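Long-range contact in bromo domain-containing protein (Trypanosoma cruzi, PDB 6NEY), which probably binds acetylated lysines, as bromodomains do, and probably works in chromatin-linked transcription: residues 7-18 with 63-74. Sequence-based numbering, arbitrary orientation.
Sequences QKFYPEEELVAL and AANEAYSYDVNL
Val72 covers one face of the Phe9 ring, its CB 3.8 Å from the ring centroid, a CH-pi contact; CB of Gln7 lies over the opposite face, offset toward the rim, and Tyr70 O meets the edge. The Tyr10 ring takes Phe9 CB over the centre of one face and Asp71 O and Val72 O at its edge in plane, while CD2 of Leu74 approaches obliquely. Tyr10 OH donates to Val72 O at a doubtfully short 2.4 Å. CG of Lys8 sits over a face of the Tyr70 ring, 4.3 Å from the centroid, a CH-pi contact, and Glu66 O lies in plane at that ring's edge. This CG stands anti to the backbone N (chi1 -171°) and the chain continues extended, carrying NZ to the acids. There NZ bridges Glu12 OE1, on its syn lone pair, and Glu66 OE2, on the anti side and 28° out of the carboxylate plane, at 2.9 Å. Glu66, the C-prime residue of the Schellman motif ending helix 56-64, brings OE2 within 3.2 Å of Glu12 OE2. Ser69 ties its turn to the Phe9-Tyr10 backbone and to the start of helix 12-21: its O accepts from Phe9 N at 2.8 Å and from Tyr10 N, and its OG donates to Glu12 OE2 from above the carboxylate plane. Leu15 packs deeper, CD1 on Tyr68 CB and CB on Ala63 CB; Val16 CG2 rests on Ala64 nearer the surface, and Leu18 meets Leu74 tip to tip. Helix 97-124 adds Tyr116 against Tyr10 and Leu15. The contact fastens helix 12-21 and its leading loop to the end of helix 56-64 and the AB loop that follows, at the bundle end remote from the usual bromodomain acetyl-lysine pocket; the shared ammonium probably offsets repulsion between the two carboxylates.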
ATOM      1  N   GLN A   7       5.648  19.305   7.742  1.00 43.00           N
ATOM      2  CA  GLN A   7       5.359  18.789   9.108  1.00 40.03           C
ATOM      3  C   GLN A   7       5.353  17.257   9.074  1.00 35.26           C
ATOM      4  O   GLN A   7       4.942  16.677   8.046  1.00 32.93           O
ATOM      5  CB  GLN A   7       4.003  19.289   9.604  1.00 40.93           C
ATOM      6  CG  GLN A   7       4.003  20.722  10.112  1.00 42.54           C
ATOM      7  CD  GLN A   7       2.624  21.088  10.607  1.00 45.82           C
ATOM      8  OE1 GLN A   7       1.690  21.233   9.826  1.00 49.90           O
ATOM      9  NE2 GLN A   7       2.483  21.243  11.912  1.00 49.00           N
ATOM     10  N   LYS A   8       5.801  16.629  10.158  1.00 32.80           N
ATOM     11  CA  LYS A   8       5.663  15.165  10.365  1.00 30.44           C
ATOM     12  C   LYS A   8       4.265  14.886  10.923  1.00 28.58           C
ATOM     13  O   LYS A   8       4.023  15.043  12.157  1.00 29.34           O
ATOM     14  CB  LYS A   8       6.749  14.617  11.281  1.00 30.51           C
ATOM     15  CG  LYS A   8       6.758  13.108  11.335  1.00 29.34           C
ATOM     16  CD  LYS A   8       7.650  12.547  12.405  1.00 31.28           C
ATOM     17  CE  LYS A   8       7.635  11.041  12.395  1.00 30.13           C
ATOM     18  NZ  LYS A   8       8.902  10.481  12.916  1.00 31.37           N
ATOM     19  N   PHE A   9       3.351  14.490  10.047  1.00 24.85           N
ATOM     20  CA  PHE A   9       1.927  14.363  10.424  1.00 22.75           C
ATOM     21  C   PHE A   9       1.736  13.045  11.172  1.00 21.18           C
ATOM     22  O   PHE A   9       0.812  12.980  11.945  1.00 21.56           O
ATOM     23  CB  PHE A   9       1.012  14.430   9.201  1.00 23.54           C
ATOM     24  CG  PHE A   9       0.916  15.815   8.620  1.00 23.94           C
ATOM     25  CD1 PHE A   9       0.073  16.755   9.186  1.00 25.80           C
ATOM     26  CD2 PHE A   9       1.688  16.176   7.526  1.00 27.25           C
ATOM     27  CE1 PHE A   9      -0.010  18.037   8.665  1.00 27.97           C
ATOM     28  CE2 PHE A   9       1.615  17.465   7.017  1.00 27.47           C
ATOM     29  CZ  PHE A   9       0.764  18.386   7.584  1.00 27.37           C
ATOM     30  N   TYR A  10       2.557  12.027  10.923  1.00 20.20           N
ATOM     31  CA  TYR A  10       2.185  10.638  11.279  1.00 20.85           C
ATOM     32  C   TYR A  10       3.340   9.885  11.923  1.00 22.17           C
ATOM     33  O   TYR A  10       4.447   9.855  11.408  1.00 25.55           O
ATOM     34  CB  TYR A  10       1.645   9.884  10.062  1.00 20.35           C
ATOM     35  CG  TYR A  10       0.513  10.568   9.355  1.00 20.73           C
ATOM     36  CD1 TYR A  10      -0.645  10.901  10.035  1.00 21.28           C
ATOM     37  CD2 TYR A  10       0.601  10.911   8.019  1.00 19.99           C
ATOM     38  CE1 TYR A  10      -1.703  11.527   9.401  1.00 21.37           C
ATOM     39  CE2 TYR A  10      -0.453  11.525   7.364  1.00 20.89           C
ATOM     40  CZ  TYR A  10      -1.602  11.838   8.057  1.00 20.93           C
ATOM     41  OH  TYR A  10      -2.643  12.471   7.443  1.00 24.13           O
ATOM     42  N   PRO A  11       3.090   9.185  13.045  1.00 21.23           N
ATOM     43  CA  PRO A  11       4.122   8.365  13.666  1.00 21.67           C
ATOM     44  C   PRO A  11       4.360   7.103  12.821  1.00 22.32           C
ATOM     45  O   PRO A  11       3.405   6.499  12.369  1.00 19.80           O
ATOM     46  CB  PRO A  11       3.600   8.010  15.065  1.00 21.06           C
ATOM     47  CG  PRO A  11       2.164   8.508  15.111  1.00 21.94           C
ATOM     48  CD  PRO A  11       1.809   9.120  13.767  1.00 22.07           C
ATOM     49  N   GLU A  12       5.633   6.743  12.603  1.00 23.11           N
ATOM     50  CA  GLU A  12       5.994   5.531  11.822  1.00 25.35           C
ATOM     51  C   GLU A  12       5.263   4.319  12.406  1.00 23.24           C
ATOM     52  O   GLU A  12       4.805   3.465  11.625  1.00 22.61           O
ATOM     53  CB  GLU A  12       7.506   5.296  11.850  1.00 28.12           C
ATOM     54  CG  GLU A  12       8.273   6.246  10.981  1.00 32.55           C
ATOM     55  CD  GLU A  12       8.342   7.658  11.510  1.00 36.79           C
ATOM     56  OE1 GLU A  12       8.241   7.854  12.769  1.00 33.67           O
ATOM     57  OE2 GLU A  12       8.457   8.566  10.662  1.00 45.30           O
ATOM     58  N   GLU A  13       5.126   4.241  13.732  1.00 21.64           N
ATOM     59  CA  GLU A  13       4.538   3.049  14.380  1.00 23.68           C
ATOM     60  C   GLU A  13       3.097   2.848  13.886  1.00 21.54           C
ATOM     61  O   GLU A  13       2.683   1.699  13.649  1.00 21.74           O
ATOM     62  CB  GLU A  13       4.628   3.175  15.898  1.00 25.39           C
ATOM     63  CG  GLU A  13       6.061   3.238  16.423  1.00 31.71           C
ATOM     64  CD  GLU A  13       6.750   4.600  16.498  1.00 34.67           C
ATOM     65  OE1 GLU A  13       6.212   5.607  15.922  1.00 29.17           O
ATOM     66  OE2 GLU A  13       7.859   4.657  17.132  1.00 34.79           O
ATOM     67  N   GLU A  14       2.358   3.938  13.724  1.00 22.47           N
ATOM     68  CA  GLU A  14       0.951   3.894  13.267  1.00 20.78           C
ATOM     69  C   GLU A  14       0.880   3.547  11.786  1.00 19.95           C
ATOM     70  O   GLU A  14      -0.044   2.816  11.412  1.00 19.80           O
ATOM     71  CB  GLU A  14       0.232   5.209  13.555  1.00 20.60           C
ATOM     72  CG  GLU A  14      -0.056   5.395  15.017  1.00 21.58           C
ATOM     73  CD  GLU A  14      -0.864   6.644  15.318  1.00 22.84           C
ATOM     74  OE1 GLU A  14      -1.098   7.461  14.364  1.00 22.22           O
ATOM     75  OE2 GLU A  14      -1.270   6.795  16.490  1.00 22.72           O
ATOM     76  N   LEU A  15       1.798   4.062  10.968  1.00 19.67           N
ATOM     77  CA  LEU A  15       1.793   3.812   9.513  1.00 20.22           C
ATOM     78  C   LEU A  15       2.199   2.355   9.245  1.00 20.55           C
ATOM     79  O   LEU A  15       1.685   1.753   8.298  1.00 20.22           O
ATOM     80  CB  LEU A  15       2.700   4.823   8.806  1.00 20.81           C
ATOM     81  CG  LEU A  15       2.214   6.275   8.813  1.00 22.42           C
ATOM     82  CD1 LEU A  15       3.016   7.141   7.854  1.00 26.59           C
ATOM     83  CD2 LEU A  15       0.736   6.377   8.477  1.00 23.19           C
ATOM     84  N   VAL A  16       3.148   1.804  10.001  1.00 20.34           N
ATOM     85  CA  VAL A  16       3.478   0.355   9.879  1.00 21.74           C
ATOM     86  C   VAL A  16       2.216  -0.459  10.178  1.00 20.43           C
ATOM     87  O   VAL A  16       1.885  -1.353   9.399  1.00 21.07           O
ATOM     88  CB  VAL A  16       4.652  -0.035  10.795  1.00 22.07           C
ATOM     89  CG1 VAL A  16       4.831  -1.534  10.839  1.00 23.94           C
ATOM     90  CG2 VAL A  16       5.929   0.649  10.336  1.00 23.20           C
ATOM     91  N   ALA A  17       1.519  -0.144  11.267  1.00 19.57           N
ATOM     92  CA  ALA A  17       0.274  -0.834  11.670  1.00 19.93           C
ATOM     93  C   ALA A  17      -0.755  -0.722  10.541  1.00 19.10           C
ATOM     94  O   ALA A  17      -1.427  -1.742  10.261  1.00 19.22           O
ATOM     95  CB  ALA A  17      -0.244  -0.271  12.975  1.00 20.96           C
ATOM     96  N   LEU A  18      -0.908   0.474   9.961  1.00 17.99           N
ATOM     97  CA  LEU A  18      -1.858   0.725   8.842  1.00 19.82           C
ATOM     98  C   LEU A  18      -1.503  -0.175   7.650  1.00 20.48           C
ATOM     99  O   LEU A  18      -2.385  -0.837   7.099  1.00 18.74           O
ATOM    100  CB  LEU A  18      -1.779   2.202   8.439  1.00 19.34           C
ATOM    101  CG  LEU A  18      -2.656   2.604   7.257  1.00 20.68           C
ATOM    102  CD1 LEU A  18      -4.117   2.316   7.549  1.00 22.63           C
ATOM    103  CD2 LEU A  18      -2.439   4.075   6.938  1.00 21.39           C
ATOM    104  N   ALA A  63       7.295   2.653   5.489  1.00 24.63           N
ATOM    105  CA  ALA A  63       6.568   3.285   6.618  1.00 23.90           C
ATOM    106  C   ALA A  63       7.495   3.426   7.824  1.00 23.93           C
ATOM    107  O   ALA A  63       7.602   4.520   8.357  1.00 26.10           O
ATOM    108  CB  ALA A  63       5.371   2.453   6.981  1.00 22.11           C
ATOM    109  N   ALA A  64       8.167   2.343   8.179  1.00 25.22           N
ATOM    110  CA  ALA A  64       9.097   2.248   9.326  1.00 25.88           C
ATOM    111  C   ALA A  64      10.266   3.237   9.135  1.00 28.49           C
ATOM    112  O   ALA A  64      10.767   3.769  10.129  1.00 27.10           O
ATOM    113  CB  ALA A  64       9.534   0.817   9.441  1.00 25.02           C
ATOM    114  N   ASN A  65      10.628   3.530   7.888  1.00 29.87           N
ATOM    115  CA  ASN A  65      11.784   4.384   7.514  1.00 32.93           C
ATOM    116  C   ASN A  65      11.343   5.840   7.360  1.00 34.87           C
ATOM    117  O   ASN A  65      12.176   6.638   6.895  1.00 34.67           O
ATOM    118  CB  ASN A  65      12.444   3.910   6.214  1.00 33.91           C
ATOM    119  CG  ASN A  65      13.137   2.571   6.352  1.00 39.44           C
ATOM    120  N   GLU A  66      10.094   6.183   7.717  1.00 35.12           N
ATOM    121  CA  GLU A  66       9.552   7.577   7.671  1.00 34.36           C
ATOM    122  C   GLU A  66       9.252   8.035   6.237  1.00 32.53           C
ATOM    123  O   GLU A  66       8.963   9.229   6.068  1.00 33.94           O
ATOM    124  CB  GLU A  66      10.520   8.624   8.241  1.00 40.95           C
ATOM    125  CG  GLU A  66      11.173   8.287   9.570  1.00 44.60           C
ATOM    126  CD  GLU A  66      11.701   9.541  10.260  1.00 53.09           C
ATOM    127  OE1 GLU A  66      12.534  10.238   9.637  1.00 60.94           O
ATOM    128  OE2 GLU A  66      11.238   9.863  11.384  1.00 53.68           O
ATOM    129  N   ALA A  67       9.216   7.142   5.252  1.00 31.20           N
ATOM    130  CA  ALA A  67       8.981   7.505   3.833  1.00 30.13           C
ATOM    131  C   ALA A  67       7.653   8.266   3.684  1.00 28.89           C
ATOM    132  O   ALA A  67       7.568   9.191   2.847  1.00 27.61           O
ATOM    133  CB  ALA A  67       8.995   6.261   2.983  1.00 32.32           C
ATOM    134  N   TYR A  68       6.637   7.910   4.483  1.00 28.64           N
ATOM    135  CA  TYR A  68       5.227   8.343   4.275  1.00 25.85           C
ATOM    136  C   TYR A  68       4.775   9.411   5.288  1.00 26.03           C
ATOM    137  O   TYR A  68       3.677   9.970   5.097  1.00 26.57           O
ATOM    138  CB  TYR A  68       4.283   7.137   4.400  1.00 25.41           C
ATOM    139  CG  TYR A  68       4.504   6.002   3.437  1.00 25.53           C
ATOM    140  CD1 TYR A  68       4.676   6.199   2.070  1.00 27.35           C
ATOM    141  CD2 TYR A  68       4.476   4.695   3.901  1.00 25.13           C
ATOM    142  CE1 TYR A  68       4.835   5.126   1.200  1.00 25.43           C
ATOM    143  CE2 TYR A  68       4.618   3.617   3.049  1.00 27.45           C
ATOM    144  CZ  TYR A  68       4.818   3.828   1.694  1.00 27.78           C
ATOM    145  OH  TYR A  68       4.963   2.724   0.897  1.00 25.08           O
ATOM    146  N   SER A  69       5.568   9.705   6.319  1.00 24.11           N
ATOM    147  CA  SER A  69       5.100  10.404   7.556  1.00 25.58           C
ATOM    148  C   SER A  69       4.865  11.905   7.321  1.00 27.70           C
ATOM    149  O   SER A  69       4.278  12.545   8.222  1.00 25.03           O
ATOM    150  CB  SER A  69       6.054  10.195   8.687  1.00 25.93           C
ATOM    151  OG  SER A  69       6.174   8.822   9.023  1.00 28.48           O
ATOM    152  N   TYR A  70       5.344  12.461   6.202  1.00 28.33           N
ATOM    153  CA  TYR A  70       5.321  13.918   5.904  1.00 31.11           C
ATOM    154  C   TYR A  70       4.231  14.275   4.887  1.00 30.21           C
ATOM    155  O   TYR A  70       4.069  15.480   4.640  1.00 30.58           O
ATOM    156  CB  TYR A  70       6.711  14.386   5.461  1.00 33.16           C
ATOM    157  CG  TYR A  70       7.745  14.188   6.536  1.00 33.00           C
ATOM    158  CD1 TYR A  70       8.387  12.972   6.685  1.00 35.59           C
ATOM    159  CD2 TYR A  70       8.018  15.183   7.461  1.00 35.47           C
ATOM    160  CE1 TYR A  70       9.297  12.756   7.705  1.00 37.11           C
ATOM    161  CE2 TYR A  70       8.931  14.989   8.484  1.00 37.05           C
ATOM    162  CZ  TYR A  70       9.568  13.768   8.610  1.00 36.19           C
ATOM    163  OH  TYR A  70      10.474  13.563   9.606  1.00 41.36           O
ATOM    164  N   ASP A  71       3.488  13.307   4.341  1.00 30.31           N
ATOM    165  CA  ASP A  71       2.394  13.568   3.362  1.00 32.05           C
ATOM    166  C   ASP A  71       1.052  13.595   4.090  1.00 30.47           C
ATOM    167  O   ASP A  71       0.595  12.525   4.477  1.00 27.21           O
ATOM    168  CB  ASP A  71       2.280  12.493   2.275  1.00 36.09           C
ATOM    169  CG  ASP A  71       3.471  12.370   1.345  1.00 40.22           C
ATOM    170  OD1 ASP A  71       4.266  13.345   1.260  1.00 41.56           O
ATOM    171  OD2 ASP A  71       3.578  11.304   0.694  1.00 39.98           O
ATOM    172  N   VAL A  72       0.397  14.749   4.207  1.00 29.46           N
ATOM    173  CA  VAL A  72      -0.868  14.834   4.995  1.00 30.05           C
ATOM    174  C   VAL A  72      -1.914  13.869   4.403  1.00 28.86           C
ATOM    175  O   VAL A  72      -2.675  13.272   5.196  1.00 25.20           O
ATOM    176  CB  VAL A  72      -1.386  16.281   5.120  1.00 30.29           C
ATOM    177  CG1 VAL A  72      -1.914  16.848   3.813  1.00 31.94           C
ATOM    178  CG2 VAL A  72      -2.443  16.373   6.203  1.00 31.37           C
ATOM    179  N   ASN A  73      -1.982  13.679   3.073  1.00 27.24           N
ATOM    180  CA  ASN A  73      -3.013  12.775   2.494  1.00 28.89           C
ATOM    181  C   ASN A  73      -2.389  11.412   2.161  1.00 27.01           C
ATOM    182  O   ASN A  73      -3.044  10.652   1.457  1.00 26.31           O
ATOM    183  CB  ASN A  73      -3.760  13.376   1.293  1.00 30.14           C
ATOM    184  CG  ASN A  73      -5.013  12.587   0.950  1.00 31.01           C
ATOM    185  OD1 ASN A  73      -5.780  12.194   1.829  1.00 31.75           O
ATOM    186  ND2 ASN A  73      -5.222  12.310  -0.328  1.00 34.14           N
ATOM    187  N   LEU A  74      -1.190  11.104   2.679  1.00 26.03           N
ATOM    188  CA  LEU A  74      -0.461   9.818   2.473  1.00 26.74           C
ATOM    189  C   LEU A  74      -0.395   9.503   0.971  1.00 28.35           C
ATOM    190  O   LEU A  74      -0.498   8.321   0.585  1.00 25.02           O
ATOM    191  CB  LEU A  74      -1.152   8.692   3.260  1.00 25.00           C
ATOM    192  CG  LEU A  74      -0.992   8.751   4.786  1.00 24.50           C
ATOM    193  CD1 LEU A  74      -1.833   7.679   5.452  1.00 23.59           C
ATOM    194  CD2 LEU A  74       0.460   8.605   5.215  1.00 24.90           C
TER